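Local coordinates for scavenger receptor with C-type lectin type I (Homo sapiens, PDB 2OX8), which probably recognises cell-surface sugars, binding the leukocyte glycan Lewis(x) through its C-type lectin carbohydrate-recognition domain, at residues L31-K36 and N124-E129. Numbering follows the deposited sequence.
Sequences LFCEDK and NNFICE. With ZN (zinc ion), chain F.
A disulfide between Cys-33 and Cys-128 joins helix 26-35 to strand 125-131, and an edge-to-face pair of Phe-32 and Phe-126 packs beside it. This is the disulfide of the C-type lectin fold that ties the first helix to the last strand of the domain. Helix 31-35 and strand 125-129 run in roughly the same direction, with axes 8.5 Å from each other.

Each sulfur is anti to its own carbonyl carbon and lies beside its own backbone N. Both CB atoms point toward the other segment, and with these torsions the two sulfurs meet between helix and strand. The bond has a chi3 of -84°, near the relaxed value for a disulfide. The Cys-33 and Cys-128 CA atoms are 5.4 Å apart.

Phe-126 turns its ring edge toward one face of Phe-32. The ring centroids are 5.1 Å apart and the planes meet at 63°, so the T-shaped pair is tilted. CZ of Phe-126 sits over that face, offset toward the rim, 3.7 Å from Phe-32 CG. Phe-32 CG is anti to the backbone N (chi1 170°), which places its ring against the Phe-126 edge. Lys-36 CE lies over the opposite face, though the placing of the end of that chain is doubtful.

Leu-40 of strand 39-40 touches both Cys-33 and Phe-126, and Trp-63 also packs on Phe-126. On the strand, Ile-127 and Glu-129 point away from the helix. Glu-129 OE2 binds a zinc ion at 1.9 Å. Glu-48 OE1 and the carbonyl O of Phe-42 bind the same ion.

The disulfide also meets the aromatic pair directly: Cys-128 SG lies at the edge of the Phe-32 ring, 3.6 Å from its CD2.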
ATOM      1  N   LEU A  31      11.519  -4.400  -0.231  1.00 22.79           N
ATOM      2  CA  LEU A  31      12.449  -5.498  -0.460  1.00 23.39           C
ATOM      3  C   LEU A  31      12.007  -6.845   0.116  1.00 22.33           C
ATOM      4  O   LEU A  31      12.427  -7.895  -0.370  1.00 22.54           O
ATOM      5  CB  LEU A  31      13.837  -5.106   0.078  1.00 25.87           C
ATOM      6  CG  LEU A  31      14.474  -3.947  -0.720  1.00 28.47           C
ATOM      7  CD1 LEU A  31      15.507  -3.189   0.125  1.00 25.27           C
ATOM      8  CD2 LEU A  31      15.094  -4.511  -1.999  1.00 26.86           C
ATOM      9  N   PHE A  32      11.171  -6.817   1.150  1.00 20.16           N
ATOM     10  CA  PHE A  32      10.683  -8.041   1.769  1.00 19.94           C
ATOM     11  C   PHE A  32       9.739  -8.750   0.811  1.00 21.28           C
ATOM     12  O   PHE A  32       9.890  -9.943   0.548  1.00 21.40           O
ATOM     13  CB  PHE A  32       9.972  -7.709   3.086  1.00 22.95           C
ATOM     14  CG  PHE A  32       9.234  -8.869   3.691  1.00 24.01           C
ATOM     15  CD1 PHE A  32       9.743  -9.527   4.801  1.00 22.85           C
ATOM     16  CD2 PHE A  32       8.016  -9.302   3.147  1.00 23.08           C
ATOM     17  CE1 PHE A  32       9.058 -10.607   5.371  1.00 21.47           C
ATOM     18  CE2 PHE A  32       7.325 -10.374   3.702  1.00 24.04           C
ATOM     19  CZ  PHE A  32       7.850 -11.029   4.821  1.00 24.82           C
ATOM     20  N   CYS A  33       8.762  -8.017   0.272  1.00 23.27           N
ATOM     21  CA  CYS A  33       7.822  -8.608  -0.678  1.00 22.84           C
ATOM     22  C   CYS A  33       8.570  -9.092  -1.926  1.00 21.19           C
ATOM     23  O   CYS A  33       8.278 -10.153  -2.487  1.00 20.33           O
ATOM     24  CB  CYS A  33       6.775  -7.598  -1.125  1.00 20.97           C
ATOM     25  SG  CYS A  33       5.721  -6.816   0.121  1.00 23.56           S
ATOM     26  N   GLU A  34       9.523  -8.285  -2.364  1.00 20.68           N
ATOM     27  CA  GLU A  34      10.314  -8.600  -3.540  1.00 22.92           C
ATOM     28  C   GLU A  34      10.928  -9.987  -3.414  1.00 23.10           C
ATOM     29  O   GLU A  34      10.793 -10.822  -4.301  1.00 21.62           O
ATOM     30  CB  GLU A  34      11.413  -7.547  -3.712  1.00 25.76           C
ATOM     31  CG  GLU A  34      11.444  -6.868  -5.066  1.00 29.99           C
ATOM     32  CD  GLU A  34      12.043  -5.455  -5.001  1.00 34.85           C
ATOM     33  OE1 GLU A  34      13.183  -5.296  -4.498  1.00 34.14           O
ATOM     34  OE2 GLU A  34      11.369  -4.502  -5.458  1.00 33.93           O
ATOM     35  N   ASP A  35      11.578 -10.252  -2.292  1.00 24.26           N
ATOM     36  CA  ASP A  35      12.201 -11.542  -2.130  1.00 26.72           C
ATOM     37  C   ASP A  35      11.218 -12.712  -1.894  1.00 27.10           C
ATOM     38  O   ASP A  35      11.591 -13.883  -1.951  1.00 26.50           O
ATOM     39  CB  ASP A  35      13.304 -11.404  -1.071  1.00 30.24           C
ATOM     40  CG  ASP A  35      14.510 -10.566  -1.600  1.00 34.85           C
ATOM     41  OD1 ASP A  35      15.423 -11.157  -2.225  1.00 36.84           O
ATOM     42  OD2 ASP A  35      14.540  -9.317  -1.435  1.00 32.85           O
ATOM     43  N   LYS A  36       9.947 -12.397  -1.668  1.00 27.12           N
ATOM     44  CA  LYS A  36       8.935 -13.441  -1.503  1.00 25.06           C
ATOM     45  C   LYS A  36       8.263 -13.567  -2.866  1.00 24.80           C
ATOM     46  O   LYS A  36       7.221 -14.203  -2.998  1.00 26.94           O
ATOM     47  CB  LYS A  36       7.873 -13.049  -0.467  1.00 25.14           C
ATOM     48  CG  LYS A  36       8.413 -12.497   0.841  1.00 27.01           C
ATOM     49  CD  LYS A  36       9.449 -13.413   1.456  1.00 27.26           C
ATOM     50  CE  LYS A  36       9.828 -12.951   2.857  1.00 29.59           C
ATOM     51  NZ  LYS A  36      10.439 -11.600   2.913  1.00 28.50           N
ATOM     52  N   ASN A 124       6.143   1.120   9.455  1.00 34.74           N
ATOM     53  CA  ASN A 124       4.753   0.686   9.406  1.00 30.50           C
ATOM     54  C   ASN A 124       4.699  -0.771   9.013  1.00 29.56           C
ATOM     55  O   ASN A 124       5.693  -1.350   8.581  1.00 27.87           O
ATOM     56  CB  ASN A 124       3.939   1.459   8.359  1.00 30.10           C
ATOM     57  CG  ASN A 124       3.795   2.930   8.681  1.00 30.81           C
ATOM     58  OD1 ASN A 124       4.613   3.747   8.255  1.00 33.27           O
ATOM     59  ND2 ASN A 124       2.753   3.280   9.432  1.00 27.45           N
ATOM     60  N   ASN A 125       3.514  -1.352   9.167  1.00 29.47           N
ATOM     61  CA  ASN A 125       3.276  -2.726   8.786  1.00 28.24           C
ATOM     62  C   ASN A 125       3.029  -2.601   7.296  1.00 28.00           C
ATOM     63  O   ASN A 125       2.805  -1.493   6.801  1.00 28.62           O
ATOM     64  CB  ASN A 125       2.037  -3.270   9.496  1.00 31.32           C
ATOM     65  CG  ASN A 125       2.199  -3.304  11.014  1.00 34.09           C
ATOM     66  OD1 ASN A 125       2.168  -2.269  11.679  1.00 36.15           O
ATOM     67  ND2 ASN A 125       2.386  -4.494  11.562  1.00 34.36           N
ATOM     68  N   PHE A 126       3.056  -3.716   6.580  1.00 25.76           N
ATOM     69  CA  PHE A 126       2.864  -3.667   5.144  1.00 23.34           C
ATOM     70  C   PHE A 126       2.144  -4.886   4.581  1.00 23.96           C
ATOM     71  O   PHE A 126       2.100  -5.948   5.204  1.00 23.21           O
ATOM     72  CB  PHE A 126       4.229  -3.504   4.468  1.00 24.30           C
ATOM     73  CG  PHE A 126       5.211  -4.582   4.823  1.00 21.15           C
ATOM     74  CD1 PHE A 126       5.260  -5.755   4.099  1.00 20.68           C
ATOM     75  CD2 PHE A 126       6.041  -4.443   5.933  1.00 21.02           C
ATOM     76  CE1 PHE A 126       6.112  -6.782   4.470  1.00 22.08           C
ATOM     77  CE2 PHE A 126       6.899  -5.468   6.315  1.00 19.84           C
ATOM     78  CZ  PHE A 126       6.933  -6.643   5.581  1.00 21.09           C
ATOM     79  N   ILE A 127       1.583  -4.718   3.387  1.00 21.94           N
ATOM     80  CA  ILE A 127       0.853  -5.784   2.720  1.00 19.25           C
ATOM     81  C   ILE A 127       1.580  -6.210   1.444  1.00 19.81           C
ATOM     82  O   ILE A 127       1.912  -5.381   0.594  1.00 20.86           O
ATOM     83  CB  ILE A 127      -0.591  -5.319   2.358  1.00 14.96           C
ATOM     84  CG1 ILE A 127      -1.339  -4.911   3.625  1.00 16.07           C
ATOM     85  CG2 ILE A 127      -1.347  -6.440   1.648  1.00 12.28           C
ATOM     86  CD1 ILE A 127      -2.775  -4.433   3.371  1.00 16.16           C
ATOM     87  N   CYS A 128       1.842  -7.501   1.323  1.00 18.55           N
ATOM     88  CA  CYS A 128       2.496  -8.026   0.138  1.00 20.26           C
ATOM     89  C   CYS A 128       1.432  -8.723  -0.714  1.00 22.46           C
ATOM     90  O   CYS A 128       0.453  -9.284  -0.200  1.00 24.36           O
ATOM     91  CB  CYS A 128       3.591  -9.015   0.513  1.00 20.73           C
ATOM     92  SG  CYS A 128       5.049  -8.308   1.348  1.00 28.27           S
ATOM     93  N   GLU A 129       1.633  -8.700  -2.021  1.00 21.07           N
ATOM     94  CA  GLU A 129       0.671  -9.269  -2.934  1.00 19.63           C
ATOM     95  C   GLU A 129       1.380  -9.940  -4.111  1.00 19.26           C
ATOM     96  O   GLU A 129       2.481  -9.533  -4.496  1.00 20.18           O
ATOM     97  CB  GLU A 129      -0.238  -8.135  -3.421  1.00 19.27           C
ATOM     98  CG  GLU A 129      -1.222  -8.475  -4.539  1.00 24.88           C
ATOM     99  CD  GLU A 129      -1.895  -7.233  -5.132  1.00 26.34           C
ATOM    100  OE1 GLU A 129      -1.172  -6.337  -5.610  1.00 28.42           O
ATOM    101  OE2 GLU A 129      -3.138  -7.151  -5.130  1.00 26.54           O
TER
HETATM  102 ZN    ZN F   2      -4.217  -5.902  -5.992  1.00 22.90          ZN